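Local structure of oxidoreductase, 2OG-Fe oxygenase family protein, putative, expressed (5XOI) at residues Lys135-Asp141 and Arg195-Val201; Asp162-Tyr168 and Ser178-Glu183; Leu9-Met13 and Leu188-Ser194. The protein is an AlkB-family protein whose iron- and 2-oxoglutarate-dependent oxygenase domain, the part described here, probably acts as a dioxygenase. All coordinates share one frame. Residue numbers count along the deposited sequence, not the author numbering.

The three contacts illustrate how a double-stranded beta-helix builds a metal site from strands distant in sequence. Contacts 1 and 2 share the smaller four-stranded antiparallel sheet, where strands 198-205 and 163-169 are neighbours, joined by a probable hydrogen bond from Leu-167 N to Gly-200 O, 2.9 Å. Contact 3 belongs to the larger sheet, and its Met-13 and Leu-188 meet Tyr-168 and Phe-166 of contact 2 in the interior. Contact 3 is largely buried; the other two are partly so. Chemistry follows place: metal ligands in contact 1, regular backbone pairing with one largely apolar and one mixed face in contact 2, a turn held by polar bonds in contact 3.

Contact 1 (Lys135-Asp141 and Arg195-Val201); sequences KLGLHQD and RLIFHGV. With MN (manganese (II) ion), chain C.
Two strands running antiparallel, 135-139 and 198-201, have axes 4.2 Å apart at closest approach and directions 175° apart. Leu-136 pairs with Val-201 (N to O 2.9 Å, O to N 2.8 Å) and His-139 with His-199 (N to O 3.0 Å, O to N 2.9 Å), both as hydrogen-bonded pairs. Between these pairs Gly-137 and Leu-138 lie opposite the single Gly-200, so the register shifts by one: a beta bulge. Gly-200, nearly fully extended, lies against Leu-136 O, where a side chain would clash. His-199 and His-139 adopt the p rotamer and point to the same face; their ND1 atoms donate to Ile-197 O and Gly-137 O respectively, both at 2.9 Å, fixing the rings so that each NE2 binds manganese at 2.2 Å. Asp-141 (m) adds OD1 at 2.2 Å, and a water that donates to its OD2 (2.5 Å) is itself a ligand, 2.3 Å from the manganese; a further ligand atom lies outside both segments. This is the HxD...H facial triad of Fe(II)/2-oxoglutarate oxygenases, with manganese presumably standing in for the predicted iron. Gln-140 (m, t) lays CG over the Phe-198 face, a CH-pi contact 3.5 Å from the ring centroid, while its NE2 donates to Leu-196 O (2.9 Å). Arg-195 NH1 donates to Asp-141 O (2.8 Å), and another water links Asp-141 N with the carbonyls of Arg-195 and Ile-197.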
loop_
_atom_site.group_PDB
_atom_site.type_symbol
_atom_site.label_atom_id
_atom_site.label_comp_id
_atom_site.label_asym_id
_atom_site.label_seq_id
_atom_site.Cartn_x
_atom_site.Cartn_y
_atom_site.Cartn_z
ATOM N N LYS A 135 -13.001 -1.312 5.777
ATOM C CA LYS A 135 -12.191 -2.277 6.519
ATOM C C LYS A 135 -11.621 -3.271 5.517
ATOM O O LYS A 135 -12.188 -3.480 4.441
ATOM C CB LYS A 135 -13.008 -3.054 7.561
ATOM C CG LYS A 135 -13.506 -2.278 8.756
ATOM C CD LYS A 135 -14.059 -3.259 9.780
ATOM C CE LYS A 135 -14.718 -2.565 10.954
ATOM N NZ LYS A 135 -15.133 -3.595 11.953
ATOM N N LEU A 136 -10.508 -3.893 5.897
ATOM C CA LEU A 136 -9.892 -4.969 5.115
ATOM C C LEU A 136 -9.286 -5.938 6.117
ATOM O O LEU A 136 -8.445 -5.529 6.922
ATOM C CB LEU A 136 -8.822 -4.439 4.155
ATOM C CG LEU A 136 -8.047 -5.481 3.340
ATOM C CD1 LEU A 136 -8.991 -6.283 2.416
ATOM C CD2 LEU A 136 -6.876 -4.867 2.547
ATOM N N GLY A 137 -9.702 -7.209 6.067
ATOM C CA GLY A 137 -9.307 -8.173 7.081
ATOM C C GLY A 137 -7.855 -8.614 6.973
ATOM O O GLY A 137 -7.167 -8.385 5.984
ATOM N N LEU A 138 -7.373 -9.262 8.041
ATOM C CA LEU A 138 -5.988 -9.741 8.058
ATOM C C LEU A 138 -5.714 -10.709 6.908
ATOM O O LEU A 138 -6.485 -11.636 6.655
ATOM C CB LEU A 138 -5.676 -10.430 9.395
ATOM C CG LEU A 138 -5.691 -9.520 10.620
ATOM C CD1 LEU A 138 -5.362 -10.337 11.854
ATOM C CD2 LEU A 138 -4.674 -8.386 10.446
ATOM N N HIS A 139 -4.580 -10.511 6.236
ATOM C CA HIS A 139 -4.167 -11.363 5.130
ATOM C C HIS A 139 -2.669 -11.183 4.913
ATOM O O HIS A 139 -2.070 -10.195 5.348
ATOM C CB HIS A 139 -4.900 -10.998 3.838
ATOM C CG HIS A 139 -4.543 -9.630 3.361
ATOM N ND1 HIS A 139 -5.111 -8.490 3.894
ATOM C CD2 HIS A 139 -3.614 -9.211 2.472
ATOM C CE1 HIS A 139 -4.571 -7.428 3.321
ATOM N NE2 HIS A 139 -3.659 -7.836 2.461
ATOM N N GLN A 140 -2.084 -12.140 4.210
ATOM C CA GLN A 140 -0.720 -12.051 3.706
ATOM C C GLN A 140 -0.731 -11.644 2.233
ATOM O O GLN A 140 -1.617 -12.037 1.477
ATOM C CB GLN A 140 -0.013 -13.402 3.849
ATOM C CG GLN A 140 0.254 -13.826 5.282
ATOM C CD GLN A 140 0.899 -15.197 5.348
ATOM O OE1 GLN A 140 0.334 -16.185 4.851
ATOM N NE2 GLN A 140 2.090 -15.267 5.938
ATOM N N ASP A 141 0.276 -10.865 1.827
ATOM C CA ASP A 141 0.497 -10.594 0.404
ATOM C C ASP A 141 1.286 -11.779 -0.133
ATOM O O ASP A 141 2.516 -11.773 -0.176
ATOM C CB ASP A 141 1.245 -9.283 0.194
ATOM C CG ASP A 141 0.365 -8.058 0.423
ATOM O OD1 ASP A 141 -0.842 -8.199 0.742
ATOM O OD2 ASP A 141 0.894 -6.940 0.275
ATOM N N ARG A 195 8.184 -9.608 5.089
ATOM C CA ARG A 195 7.482 -9.584 3.808
ATOM C C ARG A 195 6.137 -10.299 3.885
ATOM O O ARG A 195 5.191 -9.931 3.175
ATOM C CB ARG A 195 8.374 -10.192 2.721
ATOM C CG ARG A 195 7.745 -10.289 1.319
ATOM C CD ARG A 195 7.167 -8.954 0.853
ATOM N NE ARG A 195 6.605 -9.077 -0.492
ATOM C CZ ARG A 195 5.397 -9.572 -0.731
ATOM N NH1 ARG A 195 4.643 -9.972 0.285
ATOM N NH2 ARG A 195 4.937 -9.668 -1.976
ATOM N N LEU A 196 6.010 -11.293 4.760
ATOM C CA LEU A 196 4.804 -12.107 4.829
ATOM C C LEU A 196 3.980 -11.837 6.091
ATOM O O LEU A 196 3.237 -12.709 6.543
ATOM C CB LEU A 196 5.171 -13.588 4.726
ATOM C CG LEU A 196 5.569 -13.996 3.301
ATOM C CD1 LEU A 196 5.854 -15.495 3.209
ATOM C CD2 LEU A 196 4.463 -13.596 2.325
ATOM N N ILE A 197 4.081 -10.635 6.665
ATOM C CA ILE A 197 3.235 -10.322 7.812
ATOM C C ILE A 197 1.770 -10.412 7.409
ATOM O O ILE A 197 1.381 -10.077 6.282
ATOM C CB ILE A 197 3.554 -8.934 8.397
ATOM C CG1 ILE A 197 3.482 -7.845 7.311
ATOM C CG2 ILE A 197 4.899 -8.961 9.114
ATOM C CD1 ILE A 197 3.495 -6.411 7.869
ATOM N N PHE A 198 0.952 -10.891 8.332
ATOM C CA PHE A 198 -0.484 -10.694 8.221
ATOM C C PHE A 198 -0.802 -9.231 8.517
ATOM O O PHE A 198 -0.233 -8.631 9.428
ATOM C CB PHE A 198 -1.228 -11.605 9.200
ATOM C CG PHE A 198 -1.348 -13.038 8.742
ATOM C CD1 PHE A 198 -0.314 -13.941 8.975
ATOM C CD2 PHE A 198 -2.497 -13.490 8.105
ATOM C CE1 PHE A 198 -0.413 -15.263 8.561
ATOM C CE2 PHE A 198 -2.609 -14.826 7.682
ATOM C CZ PHE A 198 -1.571 -15.707 7.908
ATOM N N HIS A 199 -1.720 -8.644 7.757
ATOM C CA HIS A 199 -1.963 -7.213 7.929
ATOM C C HIS A 199 -3.342 -6.866 7.387
ATOM O O HIS A 199 -3.963 -7.637 6.648
ATOM C CB HIS A 199 -0.885 -6.364 7.236
ATOM C CG HIS A 199 -0.768 -6.642 5.775
ATOM N ND1 HIS A 199 -0.062 -7.721 5.281
ATOM C CD2 HIS A 199 -1.320 -6.027 4.704
ATOM C CE1 HIS A 199 -0.169 -7.741 3.965
ATOM N NE2 HIS A 199 -0.933 -6.730 3.593
ATOM N N GLY A 200 -3.828 -5.700 7.790
ATOM C CA GLY A 200 -5.135 -5.271 7.320
ATOM C C GLY A 200 -5.484 -3.911 7.886
ATOM O O GLY A 200 -4.677 -3.264 8.563
ATOM N N VAL A 201 -6.715 -3.487 7.606
ATOM C CA VAL A 201 -7.189 -2.165 8.004
ATOM C C VAL A 201 -8.423 -2.389 8.869
ATOM O O VAL A 201 -9.450 -2.881 8.382
ATOM C CB VAL A 201 -7.496 -1.261 6.798
ATOM C CG1 VAL A 201 -8.172 0.029 7.273
ATOM C CG2 VAL A 201 -6.210 -0.899 6.052
HETATM MN MN MN C . -2.007 -6.574 1.666
HETATM O O HOH W 1 2.403 -10.039 3.678
HETATM O O HOH W 2 -0.487 -4.978 0.922
#

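Contact 2 (Asp162-Tyr168 and Ser178-Glu183); sequences DTAEFLY and SKVDLE
A regular beta hairpin, part of the small sheet of the double-stranded beta-helix (jelly-roll) fold, joins strands 163-168 and 178-182. They run antiparallel, 157° between directions, with axes 4.7 Å apart at closest approach. Ala-164/Leu-182 (N-O 2.9 Å, O-N 2.8 Å), Phe-166/Val-180 (N-O 2.9 Å, O-N 3.0 Å) and Tyr-168/Ser-178 (N-O 2.9 Å, O-N 2.7 Å) are the hydrogen-bonded pairs, atoms in residue order; Glu-165/Asp-181 and Leu-167/Lys-179 are the non-hydrogen-bonded pairs between them. Side chains of the first three pairs share one face, which is knobbly and largely apolar. There Leu-182 (m, t) brings CD1 to 3.5 Å from Phe-166 CG, and Val-180 CG1 fits between the two aromatic rings, 4.1 Å from Phe-166 CD2 and 3.7 Å from Tyr-168 CE1. The p rotamer folds the Tyr-168 ring across the partner strand, so that Ser-178 CB sits over its face in a CH-pi contact, 3.9 Å from the centroid. Small Ala-164 leaves a shallow place, and Arg-223, a residue of the 2-oxoglutarate binding site, packs against it; Phe-166 (t) reaches the metal ligand His-199. On the opposite face, Leu-167 CD1 touches Lys-179 CG at 3.8 Å, and Glu-165 CG lies 3.6 Å from Asp-181 OD1, while the carboxylate of Glu-165 forms a salt bridge with Lys-205. Thr-163 CG2 meets Asp-181 CB at 3.8 Å. One water joins Tyr-168 OH to Lys-179 O, 2.9 Å from each.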
loop_
_atom_site.group_PDB
_atom_site.type_symbol
_atom_site.label_atom_id
_atom_site.label_comp_id
_atom_site.label_asym_id
_atom_site.label_seq_id
_atom_site.Cartn_x
_atom_site.Cartn_y
_atom_site.Cartn_z
ATOM N N ASP A 162 -8.107 10.169 4.895
ATOM C CA ASP A 162 -8.351 9.810 6.289
ATOM C C ASP A 162 -7.342 8.778 6.792
ATOM O O ASP A 162 -6.852 7.930 6.039
ATOM C CB ASP A 162 -9.761 9.249 6.445
ATOM C CG ASP A 162 -10.832 10.310 6.298
ATOM O OD1 ASP A 162 -10.567 11.495 6.629
ATOM O OD2 ASP A 162 -11.949 9.950 5.859
ATOM N N THR A 163 -7.067 8.839 8.089
ATOM C CA THR A 163 -6.141 7.912 8.729
ATOM C C THR A 163 -6.734 6.510 8.799
ATOM O O THR A 163 -7.931 6.341 9.066
ATOM C CB THR A 163 -5.824 8.418 10.131
ATOM O OG1 THR A 163 -5.195 9.705 10.034
ATOM C CG2 THR A 163 -4.921 7.429 10.895
ATOM N N ALA A 164 -5.896 5.500 8.555
ATOM C CA ALA A 164 -6.275 4.105 8.759
ATOM C C ALA A 164 -5.638 3.580 10.035
ATOM O O ALA A 164 -4.490 3.900 10.332
ATOM C CB ALA A 164 -5.820 3.229 7.593
ATOM N N GLU A 165 -6.392 2.778 10.787
ATOM C CA GLU A 165 -5.833 1.945 11.845
ATOM C C GLU A 165 -5.373 0.647 11.182
ATOM O O GLU A 165 -6.198 -0.114 10.667
ATOM C CB GLU A 165 -6.871 1.708 12.945
ATOM C CG GLU A 165 -7.265 3.006 13.657
ATOM C CD GLU A 165 -8.261 2.819 14.798
ATOM O OE1 GLU A 165 -8.293 1.730 15.414
ATOM O OE2 GLU A 165 -9.001 3.784 15.096
ATOM N N PHE A 166 -4.057 0.420 11.151
ATOM C CA PHE A 166 -3.437 -0.658 10.380
ATOM C C PHE A 166 -2.962 -1.736 11.345
ATOM O O PHE A 166 -2.221 -1.443 12.289
ATOM C CB PHE A 166 -2.275 -0.104 9.542
ATOM C CG PHE A 166 -1.591 -1.119 8.656
ATOM C CD1 PHE A 166 -2.116 -1.446 7.409
ATOM C CD2 PHE A 166 -0.389 -1.706 9.045
ATOM C CE1 PHE A 166 -1.479 -2.352 6.579
ATOM C CE2 PHE A 166 0.259 -2.620 8.205
ATOM C CZ PHE A 166 -0.290 -2.942 6.978
ATOM N N LEU A 167 -3.409 -2.975 11.127
ATOM C CA LEU A 167 -3.030 -4.095 11.976
ATOM C C LEU A 167 -1.919 -4.886 11.302
ATOM O O LEU A 167 -1.918 -5.039 10.075
ATOM C CB LEU A 167 -4.223 -5.025 12.233
ATOM C CG LEU A 167 -5.206 -4.737 13.373
ATOM C CD1 LEU A 167 -5.456 -3.265 13.602
ATOM C CD2 LEU A 167 -6.511 -5.470 13.110
ATOM N N TYR A 168 -0.990 -5.415 12.100
ATOM C CA TYR A 168 0.041 -6.280 11.535
ATOM C C TYR A 168 0.543 -7.268 12.582
ATOM O O TYR A 168 0.589 -6.964 13.779
ATOM C CB TYR A 168 1.224 -5.474 10.969
ATOM C CG TYR A 168 1.910 -4.562 11.959
ATOM C CD1 TYR A 168 1.391 -3.302 12.253
ATOM C CD2 TYR A 168 3.100 -4.947 12.574
ATOM C CE1 TYR A 168 2.038 -2.451 13.157
ATOM C CE2 TYR A 168 3.749 -4.111 13.480
ATOM C CZ TYR A 168 3.215 -2.871 13.769
ATOM O OH TYR A 168 3.869 -2.054 14.673
ATOM N N SER A 178 -0.333 -6.109 16.215
ATOM C CA SER A 178 0.002 -4.753 16.638
ATOM C C SER A 178 -0.792 -3.758 15.791
ATOM O O SER A 178 -1.297 -4.099 14.719
ATOM C CB SER A 178 1.499 -4.490 16.479
ATOM O OG SER A 178 2.276 -5.391 17.256
ATOM N N LYS A 179 -0.876 -2.512 16.270
ATOM C CA LYS A 179 -1.598 -1.449 15.569
ATOM C C LYS A 179 -0.689 -0.243 15.357
ATOM O O LYS A 179 0.043 0.158 16.264
ATOM C CB LYS A 179 -2.854 -0.988 16.344
ATOM C CG LYS A 179 -3.780 -2.095 16.844
ATOM C CD LYS A 179 -4.808 -1.540 17.842
ATOM C CE LYS A 179 -5.631 -2.647 18.496
ATOM N NZ LYS A 179 -6.494 -2.133 19.597
ATOM N N VAL A 180 -0.747 0.341 14.159
ATOM C CA VAL A 180 -0.137 1.640 13.890
ATOM C C VAL A 180 -1.111 2.451 13.049
ATOM O O VAL A 180 -1.816 1.912 12.192
ATOM C CB VAL A 180 1.231 1.517 13.178
ATOM C CG1 VAL A 180 1.090 0.896 11.777
ATOM C CG2 VAL A 180 1.914 2.876 13.104
ATOM N N ASP A 181 -1.165 3.757 13.304
ATOM C CA ASP A 181 -1.969 4.634 12.467
ATOM C C ASP A 181 -1.193 5.026 11.215
ATOM O O ASP A 181 -0.052 5.502 11.299
ATOM C CB ASP A 181 -2.387 5.892 13.221
ATOM C CG ASP A 181 -3.464 5.634 14.258
ATOM O OD1 ASP A 181 -4.046 4.530 14.312
ATOM O OD2 ASP A 181 -3.730 6.571 15.033
ATOM N N LEU A 182 -1.829 4.864 10.063
ATOM C CA LEU A 182 -1.279 5.322 8.793
ATOM C C LEU A 182 -2.034 6.585 8.413
ATOM O O LEU A 182 -3.224 6.528 8.074
ATOM C CB LEU A 182 -1.390 4.245 7.715
ATOM C CG LEU A 182 -0.687 2.917 8.038
ATOM C CD1 LEU A 182 -0.928 1.899 6.920
ATOM C CD2 LEU A 182 0.798 3.138 8.236
ATOM N N GLU A 183 -1.354 7.729 8.522
ATOM C CA GLU A 183 -1.937 9.044 8.282
ATOM C C GLU A 183 -1.608 9.502 6.870
ATOM O O GLU A 183 -0.711 8.972 6.223
ATOM C CB GLU A 183 -1.408 10.074 9.287
ATOM C CG GLU A 183 -1.537 9.672 10.741
ATOM C CD GLU A 183 -0.987 10.739 11.669
ATOM O OE1 GLU A 183 -1.785 11.476 12.280
ATOM O OE2 GLU A 183 0.249 10.849 11.777
HETATM O O HOH W 3 -4.288 7.033 5.573
HETATM O O HOH W 4 -4.897 11.011 12.180
HETATM O O HOH W 5 2.742 -0.612 16.887
#

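Contact 3 (Leu9-Met13 and Leu188-Ser194); sequences LRPGM and LIFGGKS
This is a largely buried turn-to-strand contact in the larger sheet, where the bend between strands 6-10 and 13-16 meets the end of strand 187-190. A type II beta turn from Arg-10 to Met-13 is closed by Met-13 N to Arg-10 O, 2.8 Å. Its Gly-12, with positive phi (75°), has no room for a side chain against Gly-191 O; its own O accepts from Gly-191 N at 2.8 Å. Met-13 and Phe-190 then form an antiparallel non-hydrogen-bonded pair, CA atoms 4.3 Å apart. Ser-194 (m) clasps the turn: OG donates to Pro-11 O (2.6 Å) and accepts from Arg-10 NE (2.9 Å). Arg-10 also makes a salt bridge to Asp-170. Met-13, extended throughout (t, t, t), carries CE to 4.0 Å from Leu-188 CD1, which is 4.0 Å from Leu-9 CD1. The ring of Phe-190 (p) meets that of His-199, planes at about 55°, placing the end of strand 187-190, an inner strand of the jelly-roll's major sheet, beside the metal site characteristic of 2-oxoglutarate oxygenases.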
loop_
_atom_site.group_PDB
_atom_site.type_symbol
_atom_site.label_atom_id
_atom_site.label_comp_id
_atom_site.label_asym_id
_atom_site.label_seq_id
_atom_site.Cartn_x
_atom_site.Cartn_y
_atom_site.Cartn_z
ATOM N N LEU A 9 9.443 -0.577 12.839
ATOM C CA LEU A 9 8.358 -1.330 13.456
ATOM C C LEU A 9 8.743 -2.763 13.788
ATOM O O LEU A 9 8.238 -3.322 14.766
ATOM C CB LEU A 9 7.131 -1.343 12.539
ATOM C CG LEU A 9 6.505 0.008 12.186
ATOM C CD1 LEU A 9 5.145 -0.224 11.553
ATOM C CD2 LEU A 9 6.393 0.895 13.410
ATOM N N ARG A 10 9.610 -3.359 12.987
ATOM C CA ARG A 10 10.131 -4.704 13.165
ATOM C C ARG A 10 11.115 -4.941 12.028
ATOM O O ARG A 10 11.189 -4.115 11.101
ATOM C CB ARG A 10 9.012 -5.752 13.169
ATOM C CG ARG A 10 7.867 -5.515 12.239
ATOM C CD ARG A 10 6.873 -6.655 12.411
ATOM N NE ARG A 10 7.374 -7.869 11.769
ATOM C CZ ARG A 10 6.891 -9.088 11.989
ATOM N NH1 ARG A 10 5.881 -9.261 12.837
ATOM N NH2 ARG A 10 7.418 -10.131 11.358
ATOM N N PRO A 11 11.893 -6.025 12.054
ATOM C CA PRO A 11 12.913 -6.198 11.013
ATOM C C PRO A 11 12.328 -6.130 9.604
ATOM O O PRO A 11 11.385 -6.850 9.252
ATOM C CB PRO A 11 13.513 -7.568 11.348
ATOM C CG PRO A 11 13.384 -7.659 12.828
ATOM C CD PRO A 11 12.061 -7.013 13.144
ATOM N N GLY A 12 12.865 -5.207 8.808
ATOM C CA GLY A 12 12.404 -5.004 7.449
ATOM C C GLY A 12 11.085 -4.278 7.324
ATOM O O GLY A 12 10.462 -4.332 6.262
ATOM N N MET A 13 10.641 -3.582 8.374
ATOM C CA MET A 13 9.375 -2.852 8.341
ATOM C C MET A 13 9.597 -1.436 8.852
ATOM O O MET A 13 9.845 -1.230 10.044
ATOM C CB MET A 13 8.307 -3.568 9.167
ATOM C CG MET A 13 6.925 -2.957 9.036
ATOM S SD MET A 13 5.719 -3.996 9.857
ATOM C CE MET A 13 4.192 -3.210 9.331
ATOM N N LEU A 188 4.552 3.199 4.136
ATOM C CA LEU A 188 4.927 2.030 4.922
ATOM C C LEU A 188 5.603 1.028 3.998
ATOM O O LEU A 188 5.129 0.800 2.883
ATOM C CB LEU A 188 3.691 1.392 5.567
ATOM C CG LEU A 188 3.934 0.074 6.293
ATOM C CD1 LEU A 188 4.742 0.319 7.561
ATOM C CD2 LEU A 188 2.602 -0.590 6.634
ATOM N N ILE A 189 6.713 0.443 4.448
ATOM C CA ILE A 189 7.426 -0.578 3.683
ATOM C C ILE A 189 7.556 -1.816 4.554
ATOM O O ILE A 189 7.971 -1.712 5.707
ATOM C CB ILE A 189 8.819 -0.094 3.236
ATOM C CG1 ILE A 189 8.702 1.193 2.419
ATOM C CG2 ILE A 189 9.505 -1.189 2.405
ATOM C CD1 ILE A 189 10.005 1.671 1.835
ATOM N N PHE A 190 7.192 -2.985 4.019
ATOM C CA PHE A 190 7.544 -4.238 4.679
ATOM C C PHE A 190 8.184 -5.201 3.682
ATOM O O PHE A 190 7.598 -5.524 2.642
ATOM C CB PHE A 190 6.356 -4.887 5.434
ATOM C CG PHE A 190 5.029 -4.982 4.680
ATOM C CD1 PHE A 190 4.157 -3.897 4.611
ATOM C CD2 PHE A 190 4.594 -6.206 4.178
ATOM C CE1 PHE A 190 2.914 -4.008 3.983
ATOM C CE2 PHE A 190 3.357 -6.329 3.552
ATOM C CZ PHE A 190 2.517 -5.226 3.443
ATOM N N GLY A 191 9.404 -5.634 3.994
ATOM C CA GLY A 191 10.108 -6.603 3.176
ATOM C C GLY A 191 11.038 -7.428 4.041
ATOM O O GLY A 191 10.963 -7.356 5.274
ATOM N N GLY A 192 11.907 -8.219 3.417
ATOM C CA GLY A 192 12.778 -9.068 4.207
ATOM C C GLY A 192 11.966 -9.972 5.105
ATOM O O GLY A 192 10.944 -10.545 4.700
ATOM N N LYS A 193 12.402 -10.079 6.362
ATOM C CA LYS A 193 11.720 -10.974 7.289
ATOM C C LYS A 193 10.293 -10.543 7.600
ATOM O O LYS A 193 9.542 -11.343 8.168
ATOM C CB LYS A 193 12.511 -11.100 8.596
ATOM C CG LYS A 193 13.832 -11.827 8.440
ATOM C CD LYS A 193 14.484 -12.094 9.791
ATOM C CE LYS A 193 15.996 -12.052 9.662
ATOM N NZ LYS A 193 16.418 -12.633 8.355
ATOM N N SER A 194 9.886 -9.322 7.242
ATOM C CA SER A 194 8.504 -8.891 7.424
ATOM C C SER A 194 7.655 -9.010 6.160
ATOM O O SER A 194 6.503 -8.564 6.161
ATOM C CB SER A 194 8.458 -7.446 7.930
ATOM O OG SER A 194 8.856 -7.387 9.284
#